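Local structure of probable Rab-related GTPase (Acanthamoeba polyphaga mimivirus, 5XC5) at residues A[18-22]-A[59-63]; A[82-88]-A[114-120]; A[94-98]-A[135-139]; A[144-148]-A[159-163]. The protein binds GTP together with a magnesium ion as a Rab-family small GTPase and may be involved in protein transport. The protein carries 1 engineered substitution. The contacts are given in a common frame with arbitrary orientation. Numbering follows the deposited sequence.

Overall arrangement
From the N terminus, interaction 1 comes first: it brings helix 18-26 against the end of strand 54-61 and closes a loop of 36 residues beside the triphosphate and magnesium. Interaction 2 opens only after that loop is shut, pairing strand 81-87 with strand 113-119 across the intervening helix 91-107. Interaction 3 starts on this helix and ends on helix 132-141, so interactions 2 and 3 cross along the chain. Interaction 4 closes last and locally, joining edge strand 145-148 to the final helix, 154-169. Its strand extends the sheet beyond strand 113-119, while Ile21 and Ile59 of interaction 1 touch Phe161, so that the final helix packs against helix 18-26 and strand 54-61.

Interaction 1. Residues A[18-22]-A[59-63]; sequences KSSIV and IWDTA. With MG (magnesium ion), chain C; GTP (guanosine-5'-triphosphate), chain B.
Residues 18-22 form the first turn of a helix, with Val22 N bonded to Lys18 O at 3.0 Å, and 59-61 end a strand that passes into loop at Thr62. The segment axes approach to 9.4 Å at 146°, roughly antiparallel, and Ser19 and Asp61 are the nearest pair, 6.4 Å between CA atoms. Ser19 takes the m rotamer, bringing OG to magnesium at 2.1 Å and letting it donate to Asp61 OD2 at 2.5 Å; Asp61 is t. Its OD1 receives a 2.6 Å bond from water 1, itself a magnesium ligand at 2.1 Å that also donates to Thr62 O at 2.7 Å. Asp61 is thus a second-shell residue, bonded to two of the magnesium's ligands, not to the ion. GTP O1G and O1B, water 2 and Thr37 complete the coordination. Lys18, m-t-m-m, passes Thr62 O (3.2 Å from CE) so that NZ bonds GTP O3G at 2.7 Å and O2B at 2.8 Å. Lys18 N donates to GTP O2B at 2.8 Å, Ser19 N to O1B at 2.9 Å, and Ser20 to O1A through N at 2.8 Å and OG, m, at 2.7 Å. Farther along the helix, away from the phosphates, Val22, t, sets CG2 4.3 Å from CG2 of Ile59, m-t, a branched apolar pair suited to burial. The P-loop (Walker A) lysine and serine here face the aspartate of the small-GTPase DTAG motif.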
# COMPACT_ATOMS: atom_id res chain seq x y z
N LYS A 18 1.45 -4.18 5.60
CA LYS A 18 0.21 -3.57 5.12
C LYS A 18 -0.74 -3.25 6.28
O LYS A 18 -1.25 -2.13 6.39
CB LYS A 18 -0.48 -4.50 4.12
CG LYS A 18 0.36 -4.79 2.87
CD LYS A 18 -0.36 -5.77 1.94
CE LYS A 18 -0.65 -7.12 2.60
NZ LYS A 18 0.57 -7.92 2.91
N SER A 19 -1.00 -4.24 7.14
CA SER A 19 -1.96 -4.02 8.22
C SER A 19 -1.44 -3.01 9.23
O SER A 19 -2.21 -2.20 9.76
CB SER A 19 -2.31 -5.34 8.91
OG SER A 19 -2.88 -6.26 8.00
N SER A 20 -0.14 -3.04 9.50
CA SER A 20 0.46 -2.06 10.41
C SER A 20 0.31 -0.64 9.87
O SER A 20 -0.03 0.28 10.63
CB SER A 20 1.93 -2.41 10.64
OG SER A 20 2.04 -3.67 11.26
N ILE A 21 0.52 -0.46 8.57
CA ILE A 21 0.33 0.84 7.94
C ILE A 21 -1.12 1.30 8.07
O ILE A 21 -1.39 2.44 8.47
CB ILE A 21 0.78 0.78 6.47
CG1 ILE A 21 2.31 0.81 6.38
CG2 ILE A 21 0.18 1.93 5.68
CD1 ILE A 21 2.85 0.40 5.01
N VAL A 22 -2.08 0.41 7.77
CA VAL A 22 -3.48 0.83 7.83
C VAL A 22 -3.88 1.19 9.25
O VAL A 22 -4.58 2.19 9.47
CB VAL A 22 -4.36 -0.34 7.34
CG1 VAL A 22 -5.80 -0.17 7.83
CG2 VAL A 22 -4.31 -0.46 5.85
N ILE A 59 -11.22 1.50 2.42
CA ILE A 59 -9.91 0.84 2.42
C ILE A 59 -10.09 -0.65 2.70
O ILE A 59 -10.72 -1.03 3.69
CB ILE A 59 -9.00 1.46 3.48
CG1 ILE A 59 -8.82 2.95 3.21
CG2 ILE A 59 -7.66 0.73 3.52
CD1 ILE A 59 -8.20 3.72 4.36
N TRP A 60 -9.51 -1.49 1.84
CA TRP A 60 -9.48 -2.93 2.03
C TRP A 60 -8.03 -3.36 2.23
O TRP A 60 -7.17 -3.10 1.37
CB TRP A 60 -10.08 -3.66 0.83
CG TRP A 60 -11.58 -3.61 0.77
CD1 TRP A 60 -12.35 -2.77 0.02
CD2 TRP A 60 -12.49 -4.46 1.48
NE1 TRP A 60 -13.69 -3.03 0.23
CE2 TRP A 60 -13.80 -4.06 1.12
CE3 TRP A 60 -12.33 -5.49 2.40
CZ2 TRP A 60 -14.94 -4.68 1.64
CZ3 TRP A 60 -13.46 -6.11 2.92
CH2 TRP A 60 -14.75 -5.70 2.54
N ASP A 61 -7.76 -3.99 3.37
CA ASP A 61 -6.45 -4.52 3.73
C ASP A 61 -6.47 -6.01 3.43
O ASP A 61 -7.27 -6.75 4.02
CB ASP A 61 -6.25 -4.27 5.23
CG ASP A 61 -4.95 -4.83 5.76
OD1 ASP A 61 -4.02 -5.05 4.95
OD2 ASP A 61 -4.87 -5.06 7.00
N THR A 62 -5.63 -6.46 2.50
CA THR A 62 -5.74 -7.81 1.96
C THR A 62 -4.61 -8.71 2.44
O THR A 62 -3.60 -8.25 2.97
CB THR A 62 -5.78 -7.81 0.42
OG1 THR A 62 -4.49 -7.42 -0.08
CG2 THR A 62 -6.82 -6.86 -0.11
N ALA A 63 -4.79 -10.01 2.22
CA ALA A 63 -3.80 -11.01 2.61
C ALA A 63 -2.64 -11.07 1.62
O ALA A 63 -2.83 -11.10 0.40
CB ALA A 63 -4.46 -12.39 2.63
MG MG C . -2.05 -7.96 7.17
PG GTP B . -0.04 -10.17 5.91
O1G GTP B . -1.38 -9.75 6.48
O2G GTP B . 0.38 -11.52 6.39
O3G GTP B . 0.01 -10.06 4.40
O3B GTP B . 1.14 -9.20 6.50
PB GTP B . 1.14 -7.58 6.58
O1B GTP B . -0.25 -7.06 6.92
O2B GTP B . 1.73 -7.00 5.33
O3A GTP B . 2.23 -7.23 7.72
PA GTP B . 1.91 -6.85 9.27
O1A GTP B . 1.33 -5.43 9.36
O2A GTP B . 1.09 -7.97 9.93
O5' GTP B . 3.42 -6.78 9.86
C5' GTP B . 4.24 -7.93 9.90
C4' GTP B . 5.34 -7.73 10.95
O4' GTP B . 6.18 -6.68 10.50
C3' GTP B . 4.81 -7.31 12.31
O3' GTP B . 5.57 -7.95 13.34
C2' GTP B . 5.06 -5.82 12.35
O2' GTP B . 5.25 -5.33 13.66
C1' GTP B . 6.31 -5.69 11.50
N9 GTP B . 6.34 -4.36 10.88
C8 GTP B . 5.32 -3.72 10.23
N7 GTP B . 5.76 -2.52 9.79
C5 GTP B . 7.06 -2.39 10.17
C6 GTP B . 8.00 -1.38 9.99
O6 GTP B . 7.76 -0.31 9.40
N1 GTP B . 9.25 -1.59 10.52
C2 GTP B . 9.59 -2.75 11.19
N2 GTP B . 10.83 -2.88 11.66
N3 GTP B . 8.67 -3.76 11.36
C4 GTP B . 7.43 -3.55 10.85
O HOH W 1 -2.61 -7.24 5.23
O HOH W 2 -1.47 -8.47 9.11

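Interaction 2. Residues A[82-88]-A[114-120]; sequences CLVVFDV and ILVVANK. With GTP (guanosine-5'-triphosphate), chain B.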
# COMPACT_ATOMS: atom_id res chain seq x y z
N CYS A 82 -4.36 2.07 -5.29
CA CYS A 82 -3.75 0.87 -4.74
C CYS A 82 -2.40 1.22 -4.14
O CYS A 82 -1.58 1.88 -4.79
CB CYS A 82 -3.57 -0.20 -5.83
SG CYS A 82 -2.73 -1.71 -5.29
N LEU A 83 -2.18 0.75 -2.92
CA LEU A 83 -0.87 0.77 -2.29
C LEU A 83 -0.28 -0.63 -2.44
O LEU A 83 -0.88 -1.61 -1.98
CB LEU A 83 -1.02 1.12 -0.81
CG LEU A 83 -1.63 2.50 -0.49
CD1 LEU A 83 -1.92 2.62 0.98
CD2 LEU A 83 -0.68 3.61 -0.90
N VAL A 84 0.89 -0.73 -3.09
CA VAL A 84 1.60 -2.00 -3.20
C VAL A 84 2.81 -1.94 -2.29
O VAL A 84 3.76 -1.20 -2.57
CB VAL A 84 2.01 -2.30 -4.65
CG1 VAL A 84 2.61 -3.71 -4.75
CG2 VAL A 84 0.81 -2.18 -5.58
N VAL A 85 2.78 -2.70 -1.20
CA VAL A 85 3.76 -2.58 -0.13
C VAL A 85 4.80 -3.69 -0.23
O VAL A 85 4.47 -4.83 -0.55
CB VAL A 85 3.03 -2.61 1.23
CG1 VAL A 85 3.99 -2.30 2.37
CG2 VAL A 85 1.86 -1.62 1.23
N PHE A 86 6.06 -3.34 0.04
CA PHE A 86 7.11 -4.34 0.21
C PHE A 86 8.01 -3.92 1.37
O PHE A 86 7.93 -2.81 1.89
CB PHE A 86 7.89 -4.59 -1.08
CG PHE A 86 8.87 -3.50 -1.42
CD1 PHE A 86 8.46 -2.38 -2.15
CD2 PHE A 86 10.21 -3.59 -1.03
CE1 PHE A 86 9.35 -1.39 -2.48
CE2 PHE A 86 11.10 -2.57 -1.35
CZ PHE A 86 10.66 -1.47 -2.07
N ASP A 87 8.88 -4.84 1.77
CA ASP A 87 9.79 -4.66 2.91
C ASP A 87 11.19 -4.49 2.32
O ASP A 87 11.64 -5.34 1.56
CB ASP A 87 9.68 -5.94 3.76
CG ASP A 87 10.71 -6.06 4.89
OD1 ASP A 87 11.72 -5.33 4.95
OD2 ASP A 87 10.49 -6.98 5.71
N VAL A 88 11.85 -3.37 2.66
CA VAL A 88 13.15 -3.06 2.07
C VAL A 88 14.22 -4.10 2.37
O VAL A 88 15.23 -4.16 1.65
CB VAL A 88 13.65 -1.64 2.42
CG1 VAL A 88 12.75 -0.58 1.80
CG2 VAL A 88 13.74 -1.46 3.93
N ILE A 114 -1.36 3.97 -8.64
CA ILE A 114 -0.71 2.87 -7.94
C ILE A 114 0.54 3.45 -7.29
O ILE A 114 1.37 4.06 -7.97
CB ILE A 114 -0.33 1.74 -8.91
CG1 ILE A 114 -1.58 1.15 -9.55
CG2 ILE A 114 0.44 0.67 -8.17
CD1 ILE A 114 -1.27 0.00 -10.51
N LEU A 115 0.65 3.28 -5.97
CA LEU A 115 1.76 3.81 -5.18
C LEU A 115 2.48 2.64 -4.52
O LEU A 115 1.88 1.92 -3.71
CB LEU A 115 1.24 4.80 -4.14
CG LEU A 115 2.28 5.38 -3.18
CD1 LEU A 115 3.42 6.05 -3.92
CD2 LEU A 115 1.59 6.36 -2.23
N VAL A 116 3.74 2.43 -4.90
CA VAL A 116 4.58 1.41 -4.29
C VAL A 116 5.16 1.97 -3.00
O VAL A 116 5.76 3.05 -2.99
CB VAL A 116 5.71 1.00 -5.26
CG1 VAL A 116 6.72 0.09 -4.56
CG2 VAL A 116 5.13 0.34 -6.51
N VAL A 117 4.99 1.24 -1.90
CA VAL A 117 5.44 1.67 -0.59
C VAL A 117 6.63 0.81 -0.19
O VAL A 117 6.48 -0.39 0.05
CB VAL A 117 4.34 1.57 0.47
CG1 VAL A 117 4.85 2.03 1.85
CG2 VAL A 117 3.12 2.38 0.04
N ALA A 118 7.80 1.43 -0.11
CA ALA A 118 9.01 0.78 0.39
C ALA A 118 8.98 0.93 1.90
O ALA A 118 9.30 2.00 2.44
CB ALA A 118 10.23 1.45 -0.23
N ASN A 119 8.57 -0.13 2.59
CA ASN A 119 8.30 -0.08 4.02
C ASN A 119 9.46 -0.65 4.83
O ASN A 119 10.36 -1.33 4.32
CB ASN A 119 7.01 -0.84 4.35
CG ASN A 119 6.40 -0.42 5.67
OD1 ASN A 119 6.55 0.72 6.10
ND2 ASN A 119 5.69 -1.33 6.32
N LYS A 120 9.41 -0.36 6.13
CA LYS A 120 10.39 -0.78 7.14
C LYS A 120 11.71 -0.01 7.04
O LYS A 120 12.77 -0.53 7.39
CB LYS A 120 10.61 -2.30 7.20
CG LYS A 120 9.31 -3.08 7.22
CD LYS A 120 9.51 -4.47 7.76
CE LYS A 120 8.22 -5.31 7.66
NZ LYS A 120 8.44 -6.70 8.20
PG GTP B . -0.04 -10.17 5.91
O1G GTP B . -1.38 -9.75 6.48
O2G GTP B . 0.38 -11.52 6.39
O3G GTP B . 0.01 -10.06 4.40
O3B GTP B . 1.14 -9.20 6.50
PB GTP B . 1.14 -7.58 6.58
O1B GTP B . -0.25 -7.06 6.92
O2B GTP B . 1.73 -7.00 5.33
O3A GTP B . 2.23 -7.23 7.72
PA GTP B . 1.91 -6.85 9.27
O1A GTP B . 1.33 -5.43 9.36
O2A GTP B . 1.09 -7.97 9.93
O5' GTP B . 3.42 -6.78 9.86
C5' GTP B . 4.24 -7.93 9.90
C4' GTP B . 5.34 -7.73 10.95
O4' GTP B . 6.18 -6.68 10.50
C3' GTP B . 4.81 -7.31 12.31
O3' GTP B . 5.57 -7.95 13.34
C2' GTP B . 5.06 -5.82 12.35
O2' GTP B . 5.25 -5.33 13.66
C1' GTP B . 6.31 -5.69 11.50
N9 GTP B . 6.34 -4.36 10.88
C8 GTP B . 5.32 -3.72 10.23
N7 GTP B . 5.76 -2.52 9.79
C5 GTP B . 7.06 -2.39 10.17
C6 GTP B . 8.00 -1.38 9.99
O6 GTP B . 7.76 -0.31 9.40
N1 GTP B . 9.25 -1.59 10.52
C2 GTP B . 9.59 -2.75 11.19
N2 GTP B . 10.83 -2.88 11.66
N3 GTP B . 8.67 -3.76 11.36
C4 GTP B . 7.43 -3.55 10.85
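Six backbone hydrogen bonds of 2.8 to 3.0 Å join the two strands in parallel, alternating in the regular way: Cys82, Val84, Phe86 and Val88 bond to Leu115, Val117 and Asn119. They are the neighbouring strands of a beta-alpha-beta unit in the central sheet of this Ras-like fold, whose second strand runs into the NKxD motif. There Lys120 NZ makes a salt bridge to Asp87 OD2 at 3.2 Å, a weak hydrogen bond, while also donating to GTP O4' at 3.2 Å and to Gly15. Asn119 ND2 is spent on Val16 and Ser151, linking this strand end to the P-loop. Asp87 OD1 turns to Thr89. Packing divides between the sheet faces. Leu83, Val85, Leu115 and Val117 share one with Asn119, where Leu83 CD2 meets Leu115 CD2 at 3.8 Å. Beta-branched valines suit such extended, buried strands. On the other face, small Ala118 accommodates the Phe86 ring, and Ala118 CA sits 4.0 Å from its centroid in a CH-pi contact.

Interaction 3. Residues A[94-98]-A[135-139]; sequences FDDVY and IKKFC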
# COMPACT_ATOMS: atom_id res chain seq x y z
N PHE A 94 10.14 -7.43 -2.67
CA PHE A 94 10.31 -6.44 -3.73
C PHE A 94 10.12 -7.05 -5.11
O PHE A 94 9.42 -6.49 -5.96
CB PHE A 94 11.68 -5.75 -3.63
CG PHE A 94 11.95 -4.82 -4.77
CD1 PHE A 94 11.28 -3.61 -4.86
CD2 PHE A 94 12.84 -5.18 -5.76
CE1 PHE A 94 11.50 -2.76 -5.93
CE2 PHE A 94 13.08 -4.33 -6.83
CZ PHE A 94 12.42 -3.12 -6.92
N ASP A 95 10.74 -8.21 -5.37
CA ASP A 95 10.53 -8.85 -6.66
C ASP A 95 9.05 -9.15 -6.90
O ASP A 95 8.58 -9.07 -8.04
CB ASP A 95 11.38 -10.12 -6.78
CG ASP A 95 12.88 -9.83 -6.70
OD1 ASP A 95 13.32 -8.73 -7.08
OD2 ASP A 95 13.63 -10.74 -6.28
N ASP A 96 8.30 -9.45 -5.83
CA ASP A 96 6.87 -9.72 -5.93
C ASP A 96 6.06 -8.51 -6.39
O ASP A 96 4.96 -8.69 -6.91
CB ASP A 96 6.32 -10.19 -4.58
CG ASP A 96 6.83 -11.55 -4.16
OD1 ASP A 96 7.37 -12.31 -5.00
OD2 ASP A 96 6.67 -11.88 -2.96
N VAL A 97 6.57 -7.28 -6.19
CA VAL A 97 5.80 -6.08 -6.53
C VAL A 97 5.38 -6.11 -8.00
O VAL A 97 4.24 -5.76 -8.34
CB VAL A 97 6.58 -4.80 -6.19
CG1 VAL A 97 5.90 -3.56 -6.77
CG2 VAL A 97 6.74 -4.64 -4.69
N TYR A 98 6.29 -6.52 -8.89
CA TYR A 98 5.93 -6.59 -10.30
C TYR A 98 4.69 -7.43 -10.51
O TYR A 98 3.80 -7.05 -11.29
CB TYR A 98 7.07 -7.17 -11.17
CG TYR A 98 6.70 -7.09 -12.65
CD1 TYR A 98 5.94 -8.09 -13.26
CD2 TYR A 98 7.06 -6.00 -13.41
CE1 TYR A 98 5.57 -8.00 -14.60
CE2 TYR A 98 6.72 -5.90 -14.74
CZ TYR A 98 5.98 -6.89 -15.34
OH TYR A 98 5.65 -6.77 -16.67
N ILE A 135 14.39 0.90 -6.87
CA ILE A 135 12.99 1.21 -6.65
C ILE A 135 12.52 2.27 -7.63
O ILE A 135 11.47 2.13 -8.28
CB ILE A 135 12.77 1.65 -5.19
CG1 ILE A 135 13.06 0.49 -4.23
CG2 ILE A 135 11.35 2.22 -4.99
CD1 ILE A 135 13.31 0.90 -2.79
N LYS A 136 13.28 3.36 -7.75
CA LYS A 136 12.90 4.43 -8.68
C LYS A 136 12.84 3.92 -10.11
O LYS A 136 11.92 4.25 -10.86
CB LYS A 136 13.87 5.60 -8.56
CG LYS A 136 13.78 6.36 -7.24
CD LYS A 136 14.88 7.41 -7.13
CE LYS A 136 14.93 8.02 -5.74
NZ LYS A 136 13.86 9.02 -5.50
N LYS A 137 13.83 3.12 -10.51
CA LYS A 137 13.85 2.59 -11.87
C LYS A 137 12.67 1.67 -12.13
O LYS A 137 12.01 1.75 -13.18
CB LYS A 137 15.17 1.86 -12.12
CG LYS A 137 15.20 1.09 -13.43
CD LYS A 137 15.05 2.02 -14.63
CE LYS A 137 15.85 1.51 -15.82
NZ LYS A 137 15.47 0.10 -16.12
N PHE A 138 12.35 0.78 -11.17
CA PHE A 138 11.19 -0.07 -11.34
C PHE A 138 9.93 0.76 -11.57
O PHE A 138 9.14 0.48 -12.47
CB PHE A 138 11.00 -0.97 -10.11
CG PHE A 138 9.72 -1.74 -10.15
CD1 PHE A 138 9.66 -2.97 -10.78
CD2 PHE A 138 8.55 -1.21 -9.60
CE1 PHE A 138 8.48 -3.67 -10.85
CE2 PHE A 138 7.36 -1.91 -9.68
CZ PHE A 138 7.32 -3.14 -10.30
N CYS A 139 9.72 1.79 -10.76
CA CYS A 139 8.50 2.57 -10.88
C CYS A 139 8.47 3.36 -12.18
O CYS A 139 7.41 3.53 -12.79
CB CYS A 139 8.30 3.47 -9.66
SG CYS A 139 8.05 2.52 -8.13
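Ile135 opens the contact: its CG1 lies 4.0 Å from Phe94 CE1, in a buried layer where a branched aliphatic can also touch Phe86 and Phe148 of the sheet. One turn later comes Phe138, which has the largest area covered in this contact. Its CB lies 4.1 Å from Phe94 CZ, and its ring presents a face to the edge of Phe94, an edge-to-face pair with centroids 5.9 Å apart and planes at 67°. Further along the same ring, CE2 meets Val97 CG1 at 3.6 Å and CE1 meets Tyr98 CD2 at 3.7 Å. A long aromatic is well suited here, since the helix axes run nearly parallel, at 7°, but stay 11.6 Å apart. Cys139 turns to the sheet, on Val116. Helices 91-107 and 132-141 thus lie side by side on one face of the Ras-like sheet. Here they meet through apolar and aromatic complementarity, without a polar bond between the segments.

Interaction 4. Residues A[144-148]-A[159-163]; sequences CDYVF and NLFGK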
# COMPACT_ATOMS: atom_id res chain seq x y z
N CYS A 144 3.81 3.79 -12.21
CA CYS A 144 3.43 3.88 -10.80
C CYS A 144 4.41 4.79 -10.09
O CYS A 144 5.49 5.12 -10.61
CB CYS A 144 3.36 2.49 -10.14
SG CYS A 144 4.91 1.56 -10.12
N ASP A 145 4.03 5.21 -8.90
CA ASP A 145 4.81 6.10 -8.05
C ASP A 145 5.38 5.30 -6.89
O ASP A 145 5.05 4.13 -6.69
CB ASP A 145 3.88 7.23 -7.56
CG ASP A 145 4.63 8.46 -7.05
OD1 ASP A 145 5.87 8.56 -7.19
OD2 ASP A 145 3.95 9.34 -6.50
N TYR A 146 6.25 5.94 -6.11
CA TYR A 146 6.90 5.29 -4.98
C TYR A 146 6.99 6.24 -3.80
O TYR A 146 6.98 7.47 -3.96
CB TYR A 146 8.32 4.81 -5.33
CG TYR A 146 9.23 5.96 -5.69
CD1 TYR A 146 9.21 6.49 -6.98
CD2 TYR A 146 10.09 6.53 -4.75
CE1 TYR A 146 10.03 7.56 -7.33
CE2 TYR A 146 10.91 7.60 -5.09
CZ TYR A 146 10.87 8.11 -6.38
OH TYR A 146 11.69 9.18 -6.73
N VAL A 147 7.13 5.66 -2.61
CA VAL A 147 7.27 6.41 -1.37
C VAL A 147 7.96 5.49 -0.38
O VAL A 147 7.85 4.27 -0.46
CB VAL A 147 5.88 6.88 -0.87
CG1 VAL A 147 4.99 5.70 -0.50
CG2 VAL A 147 6.00 7.86 0.29
N PHE A 148 8.64 6.08 0.60
CA PHE A 148 9.33 5.34 1.65
C PHE A 148 8.63 5.54 2.98
O PHE A 148 8.22 6.66 3.32
CB PHE A 148 10.79 5.78 1.74
CG PHE A 148 11.62 5.35 0.55
CD1 PHE A 148 11.63 6.11 -0.62
CD2 PHE A 148 12.36 4.19 0.60
CE1 PHE A 148 12.38 5.70 -1.72
CE2 PHE A 148 13.13 3.79 -0.49
CZ PHE A 148 13.13 4.55 -1.65
N ASN A 159 2.10 10.82 5.21
CA ASN A 159 2.62 11.27 3.92
C ASN A 159 2.15 10.35 2.79
O ASN A 159 1.70 10.83 1.74
CB ASN A 159 4.14 11.33 3.97
CG ASN A 159 4.75 11.85 2.69
OD1 ASN A 159 4.53 13.01 2.31
ND2 ASN A 159 5.51 11.01 2.00
N LEU A 160 2.26 9.04 2.98
CA LEU A 160 1.91 8.13 1.88
C LEU A 160 0.41 8.16 1.60
O LEU A 160 -0.00 8.14 0.44
CB LEU A 160 2.46 6.72 2.11
CG LEU A 160 1.78 5.80 3.13
CD1 LEU A 160 0.62 5.01 2.50
CD2 LEU A 160 2.75 4.83 3.78
N PHE A 161 -0.42 8.24 2.65
CA PHE A 161 -1.84 8.41 2.38
C PHE A 161 -2.15 9.77 1.79
O PHE A 161 -3.07 9.90 0.98
CB PHE A 161 -2.70 8.13 3.62
CG PHE A 161 -3.02 6.69 3.77
CD1 PHE A 161 -4.11 6.14 3.12
CD2 PHE A 161 -2.22 5.87 4.55
CE1 PHE A 161 -4.40 4.80 3.25
CE2 PHE A 161 -2.51 4.53 4.69
CZ PHE A 161 -3.60 3.99 4.03
N GLY A 162 -1.37 10.80 2.15
CA GLY A 162 -1.59 12.10 1.55
C GLY A 162 -1.38 12.10 0.05
O GLY A 162 -2.13 12.73 -0.69
N LYS A 163 -0.35 11.39 -0.42
CA LYS A 163 -0.14 11.26 -1.86
C LYS A 163 -1.33 10.58 -2.51
O LYS A 163 -1.80 11.02 -3.57
CB LYS A 163 1.12 10.42 -2.12
CG LYS A 163 2.41 11.07 -1.66
CD LYS A 163 3.61 10.11 -1.77
CE LYS A 163 4.02 9.79 -3.21
NZ LYS A 163 4.51 11.00 -3.94
O HOH W 3 6.99 10.65 -6.00
O HOH W 4 6.16 8.61 3.53
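Strand 145-148 is the edge strand of the Ras-like alpha/beta sheet, and the last helix of the chain, 154-169, packs back along it: the segment axes come within 9.2 Å at their closest approach and lie at 161°, nearly antiparallel, with Val147 CA and Leu160 CA 6.5 Å apart. The ionic link comes first. Lys163 NZ donates to Asp145 OD2 at 3.1 Å in a salt bridge, and the same carboxylate oxygen is also bonded to the Tyr113 hydroxyl of the adjacent strand. A long, flexible lysine is apt here, as its aliphatic part can lie along the sheet while the ammonium reaches a partly exposed acid. Water adds two bridges. Water 3 joins Asp145 OD1, at 2.7 Å, to Lys163 NZ, at 3.2 Å, running beside the salt bridge; at the other end of the strand, water 4 donates to Phe148 O at 2.8 Å and accepts from Asn159 ND2 at 2.9 Å, where an exposed asparagine amide can hold a bridging water. Between these polar ends lies the apolar part. Val147 points its side chain at the helix, and Leu160, which also packs on Leu83, carries the contact toward the middle of the sheet. Tyr146 and Phe148 alternate to the other side, toward helix 132-141. Val147 sits at the centre, with CG1 3.8 Å from Leu160 CB and CG2 3.9 Å from Lys163 CD.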